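Local coordinates for minor fimbrium subunit Mfa5 (Porphyromonas gingivalis ATCC 33277, PDB 6TO1), which serves as an accessory subunit of the minor fimbriae, surface pili that mediate biofilm formation and adhesion to host cells and other oral bacteria, at residues Met103-Asn107 with Arg470-Leu475; Asp476-Asp482 with Trp630-Ala634; Lys527-Ile533 with Lys580-Lys586; Val596-Val602 with Ala637-Tyr641. All blocks are in the same frame, centred on the assembly; numbering follows the deposited sequence.

All four contacts lie on the same side of the chain's centre. Interactions 1, 2 and 3 touch one another; interaction 4 lies further along, its centre about 22 Å from that of interaction 3, though Ile533 CG2 still packs on Val596 CG2. Strand 463-473 of interaction 1 runs into helix 475-480 of interaction 2, and Leu475 packs on Pro633. Interaction 3 is the buried one, held by backbone pairing and apolar side chains; Pro633 O, 2.8 Å from Val532 N in a probable hydrogen bond, ties it to interaction 2. Among the partly buried contacts, interaction 1 relies on a carboxylate and interaction 2 on an ammonium, while interaction 4 sets proline on phenyl with one phenol hydrogen bond. Interactions 3 and 4 use neighbouring strands, 530-539 and 634-643.

Interaction 1. Residues Met103-Asn107 with Arg470-Leu475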
# COMPACT_ATOMS: atom_id res chain seq x y z
N MET A 103 -5.97 36.33 10.50
CA MET A 103 -5.52 35.84 11.79
C MET A 103 -6.70 35.39 12.64
O MET A 103 -7.84 35.81 12.44
CB MET A 103 -4.70 36.92 12.47
CG MET A 103 -3.41 37.13 11.72
SD MET A 103 -2.16 37.79 12.76
CE MET A 103 -2.05 39.44 12.06
N ASP A 104 -6.42 34.50 13.58
CA ASP A 104 -7.47 34.03 14.47
C ASP A 104 -7.90 35.21 15.36
O ASP A 104 -7.05 35.87 15.96
CB ASP A 104 -7.01 32.87 15.34
CG ASP A 104 -8.14 32.25 16.14
OD1 ASP A 104 -8.51 31.07 15.90
OD2 ASP A 104 -8.68 32.93 17.04
N PRO A 105 -9.19 35.49 15.45
CA PRO A 105 -9.63 36.69 16.19
C PRO A 105 -9.58 36.53 17.70
O PRO A 105 -9.35 37.51 18.42
CB PRO A 105 -11.07 36.89 15.71
CG PRO A 105 -11.56 35.49 15.44
CD PRO A 105 -10.34 34.70 14.95
N GLU A 106 -9.77 35.31 18.19
CA GLU A 106 -9.73 35.07 19.63
C GLU A 106 -8.31 35.22 20.19
O GLU A 106 -8.12 35.74 21.29
CB GLU A 106 -10.28 33.69 19.94
CG GLU A 106 -11.79 33.61 19.83
CD GLU A 106 -12.31 32.24 20.17
OE1 GLU A 106 -12.61 31.46 19.23
OE2 GLU A 106 -12.43 31.94 21.37
N ASN A 107 -7.32 34.73 19.46
CA ASN A 107 -5.93 34.76 19.92
C ASN A 107 -5.06 34.62 18.68
O ASN A 107 -5.05 33.55 18.06
CB ASN A 107 -5.66 33.65 20.93
CG ASN A 107 -4.23 33.66 21.45
OD1 ASN A 107 -3.32 34.28 20.87
ND2 ASN A 107 -4.02 32.96 22.57
N ARG A 470 -6.45 23.11 15.70
CA ARG A 470 -5.86 24.41 16.01
C ARG A 470 -5.37 24.45 17.45
O ARG A 470 -6.04 23.95 18.37
CB ARG A 470 -6.87 25.53 15.79
CG ARG A 470 -6.29 26.93 15.94
CD ARG A 470 -7.14 28.01 15.27
NE ARG A 470 -7.12 27.87 13.82
CZ ARG A 470 -7.64 28.75 12.97
NH1 ARG A 470 -8.22 29.86 13.42
NH2 ARG A 470 -7.55 28.53 11.67
N ILE A 471 -4.18 25.01 17.64
CA ILE A 471 -3.63 25.24 18.97
C ILE A 471 -3.49 26.75 19.19
O ILE A 471 -3.23 27.52 18.26
CB ILE A 471 -2.26 24.57 19.23
CG1 ILE A 471 -1.21 25.04 18.24
CG2 ILE A 471 -2.39 23.06 19.22
CD1 ILE A 471 0.18 24.47 18.51
N TYR A 472 -3.62 27.14 20.45
CA TYR A 472 -3.32 28.49 20.87
C TYR A 472 -2.18 28.47 21.88
O TYR A 472 -2.09 27.56 22.71
CB TYR A 472 -4.52 29.15 21.56
CG TYR A 472 -5.71 29.42 20.70
CD1 TYR A 472 -5.61 30.20 19.57
CD2 TYR A 472 -6.95 28.89 21.04
CE1 TYR A 472 -6.73 30.45 18.78
CE2 TYR A 472 -8.07 29.14 20.25
CZ TYR A 472 -7.95 29.93 19.13
OH TYR A 472 -9.04 30.19 18.33
N ALA A 473 -1.35 29.51 21.85
CA ALA A 473 -0.40 29.73 22.94
C ALA A 473 -1.11 30.25 24.19
O ALA A 473 -1.97 31.13 24.10
CB ALA A 473 0.68 30.71 22.52
N ASP A 474 -0.76 29.69 25.35
CA ASP A 474 -1.25 30.11 26.67
C ASP A 474 -0.20 31.06 27.25
O ASP A 474 0.82 30.63 27.80
CB ASP A 474 -1.49 28.88 27.54
CG ASP A 474 -1.94 29.21 28.94
OD1 ASP A 474 -1.87 30.37 29.37
OD2 ASP A 474 -2.36 28.26 29.62
N LEU A 475 -0.42 32.37 27.06
CA LEU A 475 0.64 33.33 27.36
C LEU A 475 1.03 33.32 28.84
O LEU A 475 2.21 33.46 29.17
CB LEU A 475 0.18 34.74 26.95
CG LEU A 475 0.47 35.11 25.50
CD1 LEU A 475 -0.34 34.24 24.54
CD2 LEU A 475 0.22 36.59 25.20
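Asp104 meets Arg470 and Tyr472 where the loop between strands 90-98 and 110-119, two strands of the antiparallel sheet that also holds 463-473, folds against the end of strand 463-473. The polar core is a single carboxylate oxygen. Asp104 OD1 takes the phenol of Tyr472 at 2.6 Å from OH and forms a salt bridge with Arg470, whose NH1 lies 2.8 Å from the same oxygen. These two donors approach OD1 from opposite faces of the carboxylate: the phenol from above its plane, the guanidinium on the anti side. Asp104 reaches them because its CG stands anti to the backbone N (chi1 -172°). OD1 in turn sits at the guanidinium edge, almost in plane. The second oxygen, OD2, serves its own loop, accepting weak bonds from the backbone N of Glu106 and of Asn107 in the manner of an Asx turn, so the carboxylate both shapes the loop and ties it to the strand.

More charge gathers around this site. Arg470 NE pairs with Asp112, while Lys424 bonds to Tyr472 OH and forms a salt bridge with Glu106. This mixed cluster would be expected to favour the ionised carboxylate of Asp104.

The van der Waals part is Asn107 against Tyr472. The amide and ring planes are parallel, and the two side chains run past each other in opposite directions, with Asn107 CB 3.7 Å from Tyr472 CD1. Asn107 OD1 is taken by the backbone N of Asn109, which leaves the amide nitrogen turned to the strand: ND2 donates a weak, bent bond (130°) to Ala473 O at 3.1 Å.

Interaction 2. Residues Asp476-Asp482 with Trp630-Ala634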
# COMPACT_ATOMS: atom_id res chain seq x y z
N ASP A 476 0.04 33.21 29.73
CA ASP A 476 0.37 33.26 31.16
C ASP A 476 1.16 32.03 31.59
O ASP A 476 2.07 32.12 32.41
CB ASP A 476 -0.90 33.38 31.99
CG ASP A 476 -1.57 34.75 31.88
OD1 ASP A 476 -0.87 35.76 31.68
OD2 ASP A 476 -2.80 34.80 32.01
N TYR A 477 0.81 30.86 31.05
CA TYR A 477 1.60 29.66 31.34
C TYR A 477 3.04 29.83 30.86
O TYR A 477 3.99 29.50 31.58
CB TYR A 477 0.97 28.43 30.70
CG TYR A 477 1.68 27.17 31.11
CD1 TYR A 477 1.24 26.42 32.20
CD2 TYR A 477 2.81 26.75 30.44
CE1 TYR A 477 1.91 25.27 32.58
CE2 TYR A 477 3.49 25.62 30.82
CZ TYR A 477 3.03 24.88 31.87
OH TYR A 477 3.73 23.76 32.23
N ILE A 478 3.22 30.30 29.62
CA ILE A 478 4.56 30.50 29.08
C ILE A 478 5.32 31.53 29.91
O ILE A 478 6.50 31.35 30.21
CB ILE A 478 4.47 30.92 27.59
CG1 ILE A 478 3.89 29.74 26.77
CG2 ILE A 478 5.78 31.34 27.06
CD1 ILE A 478 3.46 30.10 25.42
N GLN A 479 4.64 32.59 30.34
CA GLN A 479 5.29 33.57 31.19
C GLN A 479 5.77 32.95 32.50
O GLN A 479 6.88 33.25 32.96
CB GLN A 479 4.32 34.73 31.50
CG GLN A 479 4.96 35.87 32.28
CD GLN A 479 5.90 36.70 31.43
OE1 GLN A 479 5.86 36.65 30.21
NE2 GLN A 479 6.76 37.48 32.08
N ASN A 480 4.96 32.09 33.10
CA ASN A 480 5.23 31.57 34.43
C ASN A 480 6.08 30.31 34.44
O ASN A 480 6.37 29.80 35.53
CB ASN A 480 3.90 31.30 35.13
CG ASN A 480 3.11 32.56 35.38
OD1 ASN A 480 3.68 33.63 35.47
ND2 ASN A 480 1.80 32.44 35.44
N ASN A 481 6.50 29.81 33.28
CA ASN A 481 7.26 28.58 33.23
C ASN A 481 8.41 28.74 32.25
O ASN A 481 8.23 29.26 31.15
CB ASN A 481 6.37 27.41 32.80
CG ASN A 481 5.42 26.99 33.89
OD1 ASN A 481 5.76 26.19 34.74
ND2 ASN A 481 4.21 27.56 33.88
N ASP A 482 9.59 28.25 32.65
CA ASP A 482 10.77 28.33 31.80
C ASP A 482 10.82 27.11 30.88
O ASP A 482 11.63 26.20 31.03
CB ASP A 482 12.02 28.45 32.66
CG ASP A 482 12.10 29.80 33.35
OD1 ASP A 482 11.70 30.80 32.73
OD2 ASP A 482 12.54 29.86 34.52
N TRP A 630 8.86 36.78 22.77
CA TRP A 630 8.17 35.55 22.39
C TRP A 630 8.30 34.46 23.44
O TRP A 630 7.42 33.59 23.53
CB TRP A 630 8.66 35.06 21.04
CG TRP A 630 10.02 34.49 20.95
CD1 TRP A 630 11.14 35.13 20.55
CD2 TRP A 630 10.39 33.13 21.19
NE1 TRP A 630 12.21 34.26 20.54
CE2 TRP A 630 11.77 33.03 20.95
CE3 TRP A 630 9.68 31.99 21.62
CZ2 TRP A 630 12.47 31.83 21.10
CZ3 TRP A 630 10.38 30.80 21.77
CH2 TRP A 630 11.76 30.73 21.51
N LYS A 631 9.34 34.50 24.27
CA LYS A 631 9.46 33.53 25.35
C LYS A 631 8.79 33.98 26.65
O LYS A 631 8.46 33.14 27.49
CB LYS A 631 10.94 33.23 25.64
CG LYS A 631 11.71 32.72 24.44
CD LYS A 631 13.17 32.45 24.79
CE LYS A 631 13.41 31.00 25.18
NZ LYS A 631 12.61 30.58 26.35
N LYS A 632 8.61 35.28 26.84
CA LYS A 632 7.99 35.82 28.05
C LYS A 632 7.00 36.88 27.58
O LYS A 632 7.30 38.08 27.58
CB LYS A 632 9.06 36.39 28.99
CG LYS A 632 9.99 35.33 29.57
CD LYS A 632 9.23 34.30 30.41
CE LYS A 632 10.18 33.20 30.95
NZ LYS A 632 9.38 32.12 31.61
N PRO A 633 5.81 36.46 27.16
CA PRO A 633 4.96 37.34 26.35
C PRO A 633 3.88 38.08 27.12
O PRO A 633 3.06 38.74 26.47
CB PRO A 633 4.31 36.34 25.39
CG PRO A 633 4.04 35.16 26.31
CD PRO A 633 5.34 35.05 27.12
N ALA A 634 3.84 37.97 28.45
CA ALA A 634 2.77 38.56 29.27
C ALA A 634 3.41 39.41 30.36
O ALA A 634 3.78 38.92 31.43
CB ALA A 634 1.88 37.47 29.87
O HOH W 1 8.77 30.88 28.84
O HOH W 2 7.97 39.45 30.12
O HOH W 3 13.07 30.85 29.66
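This is a polar docking contact, in which Lys632 and its neighbours, in the loop leading into strand 634-643, lie against helix 475-480 and the residues that follow it. Lys632 does most of the work. Its chain bends at chi2 (-61°) and then runs straight, carrying NZ into a group of oxygens. NZ forms a salt bridge with Asp482 OD1 at 2.9 Å, on the anti side of the carboxylate, and a hydrogen bond to Gln479 O at 3.1 Å, reached from above the carbonyl plane. Weaker bonds go to Ile478 O and Asn481 O, and a water 3.1 Å from NZ accepts another.

Gln479 faces the loop backbone. Its CG is anti to the backbone N, and the turn at chi2 (73°) brings the amide alongside Lys632 CB and the Ala634 backbone; a second water joins Gln479 NE2 to Lys632 O. Carbon contacts flank these bonds. Ile478 CG2 abuts Pro633 CD at 3.7 Å, the two side chains crossing at about a right angle, and Gln479 CB lies 4.0 Å from Ala634 CB. Two oxygens also touch carbon: Lys631 O is 3.3 Å from Ile478 CG2, and Asp476 OD1, whose charge is paired with Lys534, meets Ala634 CB.

With several oxygens competing for three N-H groups, the ammonium of Lys632 must share its protons. The carboxylate and the surrounding carbonyl dipoles should favour its charged form.

Interaction 3. Residues Lys527-Ile533 with Lys580-Lys586; sequences KLGYGVI and KWIKLDK
A short antiparallel bridge joins strand 530-539 to strand 582-583, with Gly531 opposite Ile582 as the hydrogen-bonded pair and Tyr530 opposite Lys583 as the non-hydrogen-bonded one. Gly531 N donates to Ile582 O at 2.8 Å, and Ile582 N returns a bond to Gly531 O at 2.7 Å, close to straight (171°). One step on, Leu584 N reaches Gly529 O. Waters supplement the pairing: one donates to both Gly529 O and Leu584 O, and another lies 2.8 Å from Ile533 N and 2.6 Å from Lys580 O.

Tyr530 and Lys583 share one face of the sheet. The ring meets Lys583 obliquely, its CD1 3.5 Å from Lys583 CA, and a water hydrogen-bonds with the phenol OH and, weakly, with Lys583 NZ. Trp581 meets Tyr530 CB to CB, crossing at about a right angle, while Val532 CG1 lies 4.0 Å from Trp581 CE3. Ile582 turns to the other face, where its CD1 meets Ile533 CD1 at 3.7 Å. Gly531 matters here because it has no side chain: Leu584 lies directly against its backbone, CG 3.5 Å from N.

Beyond the bridge, the extended chain of Lys586 lies over Gly529 and ends in a weak bond from NZ to Lys527 O. The carbonyl oxygen of Leu528 is buried here without a hydrogen-bond partner. Lys580 and Trp581 both face Ile577 in a classic beta bulge, and strand 530-539 also pairs in parallel with strand 634-643: short antiparallel pairing within a mixed beta sheet.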
# COMPACT_ATOMS: atom_id res chain seq x y z
N LYS A 527 7.41 30.23 17.49
CA LYS A 527 7.59 31.40 18.35
C LYS A 527 6.33 32.27 18.31
O LYS A 527 5.73 32.47 17.25
CB LYS A 527 8.82 32.21 17.91
CG LYS A 527 10.12 31.44 18.03
CD LYS A 527 11.32 32.18 17.41
CE LYS A 527 12.56 31.29 17.46
NZ LYS A 527 13.74 31.88 16.80
N LEU A 528 5.93 32.75 19.49
CA LEU A 528 4.74 33.59 19.58
C LEU A 528 4.94 34.87 18.77
O LEU A 528 6.04 35.41 18.67
CB LEU A 528 4.47 33.95 21.04
CG LEU A 528 3.60 32.97 21.82
CD1 LEU A 528 4.30 31.63 21.85
CD2 LEU A 528 3.40 33.49 23.22
N GLY A 529 3.85 35.34 18.17
CA GLY A 529 3.89 36.56 17.38
C GLY A 529 3.36 37.80 18.10
O GLY A 529 3.65 38.92 17.67
N TYR A 530 2.60 37.62 19.17
CA TYR A 530 1.97 38.72 19.90
C TYR A 530 1.97 38.48 21.40
O TYR A 530 1.64 37.40 21.87
CB TYR A 530 0.50 38.94 19.45
CG TYR A 530 0.44 39.27 17.98
CD1 TYR A 530 0.49 40.59 17.53
CD2 TYR A 530 0.41 38.26 17.02
CE1 TYR A 530 0.49 40.88 16.19
CE2 TYR A 530 0.41 38.54 15.69
CZ TYR A 530 0.45 39.84 15.27
OH TYR A 530 0.44 40.11 13.92
N GLY A 531 2.29 39.53 22.17
CA GLY A 531 2.22 39.48 23.61
C GLY A 531 1.19 40.47 24.14
O GLY A 531 0.43 41.08 23.38
N VAL A 532 1.14 40.55 25.47
CA VAL A 532 0.24 41.47 26.15
C VAL A 532 0.97 42.15 27.29
O VAL A 532 1.97 41.65 27.80
CB VAL A 532 -1.02 40.77 26.71
CG1 VAL A 532 -1.83 40.15 25.60
CG2 VAL A 532 -0.65 39.73 27.76
N ILE A 533 0.44 43.30 27.71
CA ILE A 533 0.89 43.98 28.91
C ILE A 533 -0.35 44.30 29.73
O ILE A 533 -1.24 45.02 29.26
CB ILE A 533 1.71 45.24 28.60
CG1 ILE A 533 3.05 44.81 28.02
CG2 ILE A 533 1.91 46.10 29.87
CD1 ILE A 533 3.93 45.92 27.43
N LYS A 580 -5.45 44.27 22.64
CA LYS A 580 -4.39 43.98 23.58
C LYS A 580 -3.14 43.32 23.01
O LYS A 580 -2.17 43.16 23.76
CB LYS A 580 -4.94 43.09 24.70
CG LYS A 580 -5.44 41.73 24.20
CD LYS A 580 -6.44 41.12 25.15
CE LYS A 580 -6.14 39.67 25.43
NZ LYS A 580 -7.28 39.03 26.15
N TRP A 581 -3.10 43.00 21.71
CA TRP A 581 -2.03 42.14 21.18
C TRP A 581 -0.87 42.96 20.63
O TRP A 581 -0.96 43.61 19.58
CB TRP A 581 -2.60 41.20 20.12
CG TRP A 581 -3.75 40.40 20.58
CD1 TRP A 581 -5.06 40.60 20.29
CD2 TRP A 581 -3.71 39.24 21.41
NE1 TRP A 581 -5.84 39.66 20.90
CE2 TRP A 581 -5.03 38.81 21.61
CE3 TRP A 581 -2.68 38.53 22.04
CZ2 TRP A 581 -5.35 37.69 22.38
CZ3 TRP A 581 -3.00 37.43 22.82
CH2 TRP A 581 -4.31 37.02 22.97
N ILE A 582 0.26 42.91 21.34
CA ILE A 582 1.45 43.66 20.99
C ILE A 582 2.34 42.79 20.12
O ILE A 582 2.81 41.73 20.57
CB ILE A 582 2.20 44.12 22.26
CG1 ILE A 582 1.24 44.93 23.14
CG2 ILE A 582 3.46 44.84 21.89
CD1 ILE A 582 1.77 45.20 24.54
N LYS A 583 2.59 43.24 18.90
CA LYS A 583 3.41 42.49 17.97
C LYS A 583 4.83 42.32 18.50
O LYS A 583 5.48 43.29 18.91
CB LYS A 583 3.45 43.20 16.62
CG LYS A 583 4.23 42.45 15.53
CD LYS A 583 3.69 42.83 14.15
CE LYS A 583 4.29 41.94 13.05
NZ LYS A 583 3.49 42.05 11.79
N LEU A 584 5.32 41.08 18.45
CA LEU A 584 6.61 40.72 19.01
C LEU A 584 7.66 40.60 17.92
O LEU A 584 7.35 40.30 16.76
CB LEU A 584 6.51 39.40 19.76
CG LEU A 584 5.60 39.37 20.97
CD1 LEU A 584 5.49 37.99 21.59
CD2 LEU A 584 6.08 40.41 22.02
N ASP A 585 8.93 40.83 18.31
CA ASP A 585 10.06 40.60 17.41
C ASP A 585 10.53 39.17 17.62
O ASP A 585 11.18 38.85 18.63
CB ASP A 585 11.19 41.59 17.67
CG ASP A 585 12.41 41.33 16.81
OD1 ASP A 585 12.38 40.39 15.97
OD2 ASP A 585 13.42 42.05 16.98
N LYS A 586 10.21 38.30 16.67
CA LYS A 586 10.53 36.89 16.82
C LYS A 586 12.00 36.58 16.65
O LYS A 586 12.43 35.47 17.00
CB LYS A 586 9.74 36.06 15.79
CG LYS A 586 8.24 36.11 15.96
CD LYS A 586 7.60 35.13 14.98
CE LYS A 586 6.10 35.04 15.14
NZ LYS A 586 5.57 33.84 14.40
O HOH W 4 5.48 38.96 15.34
O HOH W 5 0.46 42.60 12.95
O HOH W 6 -1.60 44.31 26.05

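Interaction 4. Residues Val596-Val602 with Ala637-Tyr641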
# COMPACT_ATOMS: atom_id res chain seq x y z
N VAL A 596 4.84 52.31 29.99
CA VAL A 596 3.46 51.97 30.32
C VAL A 596 2.97 52.92 31.41
O VAL A 596 3.53 52.91 32.52
CB VAL A 596 3.31 50.51 30.77
CG1 VAL A 596 1.89 50.23 31.10
CG2 VAL A 596 3.84 49.62 29.66
N PRO A 597 1.94 53.72 31.16
CA PRO A 597 1.37 54.55 32.21
C PRO A 597 0.11 53.93 32.77
O PRO A 597 -0.57 53.15 32.09
CB PRO A 597 1.07 55.86 31.47
CG PRO A 597 0.50 55.34 30.15
CD PRO A 597 1.25 53.99 29.88
N PRO A 598 -0.27 54.28 34.00
CA PRO A 598 -1.60 53.89 34.48
C PRO A 598 -2.68 54.64 33.71
O PRO A 598 -2.47 55.75 33.21
CB PRO A 598 -1.58 54.29 35.96
CG PRO A 598 -0.62 55.44 36.02
CD PRO A 598 0.42 55.22 34.92
N THR A 599 -3.85 54.02 33.58
CA THR A 599 -4.95 54.72 32.92
C THR A 599 -5.37 55.95 33.71
O THR A 599 -5.83 56.93 33.13
CB THR A 599 -6.14 53.80 32.70
OG1 THR A 599 -6.56 53.21 33.93
CG2 THR A 599 -5.74 52.71 31.74
N ASN A 600 -5.23 55.92 35.03
CA ASN A 600 -5.57 57.09 35.83
C ASN A 600 -4.68 57.14 37.05
O ASN A 600 -4.17 56.12 37.50
CB ASN A 600 -7.03 57.10 36.27
CG ASN A 600 -7.52 55.76 36.69
OD1 ASN A 600 -7.08 54.73 36.17
ND2 ASN A 600 -8.44 55.74 37.63
N THR A 601 -4.51 58.34 37.60
CA THR A 601 -3.68 58.53 38.79
C THR A 601 -4.50 58.76 40.06
O THR A 601 -3.92 58.82 41.15
CB THR A 601 -2.74 59.71 38.56
OG1 THR A 601 -3.52 60.85 38.17
CG2 THR A 601 -1.75 59.37 37.48
N VAL A 602 -5.81 58.87 39.93
CA VAL A 602 -6.73 58.93 41.05
C VAL A 602 -7.84 57.93 40.81
O VAL A 602 -8.43 57.87 39.72
CB VAL A 602 -7.31 60.35 41.22
CG1 VAL A 602 -8.38 60.33 42.26
CG2 VAL A 602 -6.21 61.33 41.58
N ALA A 637 2.24 45.27 34.86
CA ALA A 637 2.54 46.47 35.62
C ALA A 637 1.65 46.50 36.85
O ALA A 637 0.45 46.19 36.77
CB ALA A 637 2.30 47.73 34.79
N TYR A 638 2.25 46.87 37.98
CA TYR A 638 1.55 47.01 39.26
C TYR A 638 1.63 48.48 39.66
O TYR A 638 2.66 48.95 40.14
CB TYR A 638 2.14 46.11 40.32
CG TYR A 638 1.77 44.68 40.03
CD1 TYR A 638 0.56 44.18 40.46
CD2 TYR A 638 2.60 43.85 39.28
CE1 TYR A 638 0.17 42.88 40.19
CE2 TYR A 638 2.22 42.54 39.02
CZ TYR A 638 1.00 42.07 39.48
OH TYR A 638 0.56 40.77 39.24
N PHE A 639 0.53 49.20 39.46
CA PHE A 639 0.43 50.59 39.89
C PHE A 639 -0.16 50.62 41.30
O PHE A 639 -1.23 50.08 41.52
CB PHE A 639 -0.40 51.35 38.87
CG PHE A 639 0.23 51.39 37.51
CD1 PHE A 639 1.43 52.02 37.31
CD2 PHE A 639 -0.38 50.75 36.41
CE1 PHE A 639 2.02 52.07 36.06
CE2 PHE A 639 0.19 50.81 35.16
CZ PHE A 639 1.40 51.46 34.97
N ALA A 640 0.56 51.25 42.23
CA ALA A 640 0.20 51.32 43.63
C ALA A 640 -0.55 52.61 43.94
O ALA A 640 -0.26 53.67 43.38
CB ALA A 640 1.46 51.26 44.51
N TYR A 641 -1.53 52.50 44.81
CA TYR A 641 -2.35 53.61 45.26
C TYR A 641 -2.51 53.53 46.76
O TYR A 641 -2.67 52.43 47.31
CB TYR A 641 -3.75 53.59 44.61
CG TYR A 641 -3.67 53.73 43.12
CD1 TYR A 641 -4.00 54.91 42.48
CD2 TYR A 641 -3.27 52.65 42.35
CE1 TYR A 641 -3.89 55.03 41.12
CE2 TYR A 641 -3.15 52.76 41.01
CZ TYR A 641 -3.45 53.92 40.38
OH TYR A 641 -3.29 53.96 39.02
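Pro598 lies flat over Phe639, an aromatic-proline contact between the loop following strand 592-596 and strand 634-643. It is a CH-pi interaction: Pro598 CB stands 3.8 Å from the ring centroid, only 12° off the normal. The proline N also lies over this face, 3.4 Å from CZ, and CD comes to 3.7 Å from CE1, so both the ring and the backbone of the proline cover the phenyl group. Phe639 CG is anti to its carbonyl carbon (chi1 -63°), which raises the ring toward the loop.

Other apolar contact is lighter. Val596 CG1 meets Phe639 CZ at 4.1 Å, and Ala637 CB is a more distant neighbour of Val596 CG1, while Val596 O lies at the edge of the phenyl ring in its plane.

The polar contact is made by Tyr641, two residues on from Phe639 and also directed at the loop. Its OH donates to Asn600 O at 2.8 Å, nearly along the C=O axis, and the hydroxyl also touches Pro598 CB. The loop is braced internally: Thr599 OG1 donates to Asn600 OD1, and Asn600 ND2 reaches Val602 O at 3.0 Å. Gln564 NE2 is a further partner of Asn600 OD1.

No backbone-to-backbone hydrogen bond joins the segments, although their chains run at only 17° to each other. The arrangement is that of a connecting loop packed, through a proline and a carbonyl, over the side chains of strand 634-643 in a mixed beta sheet.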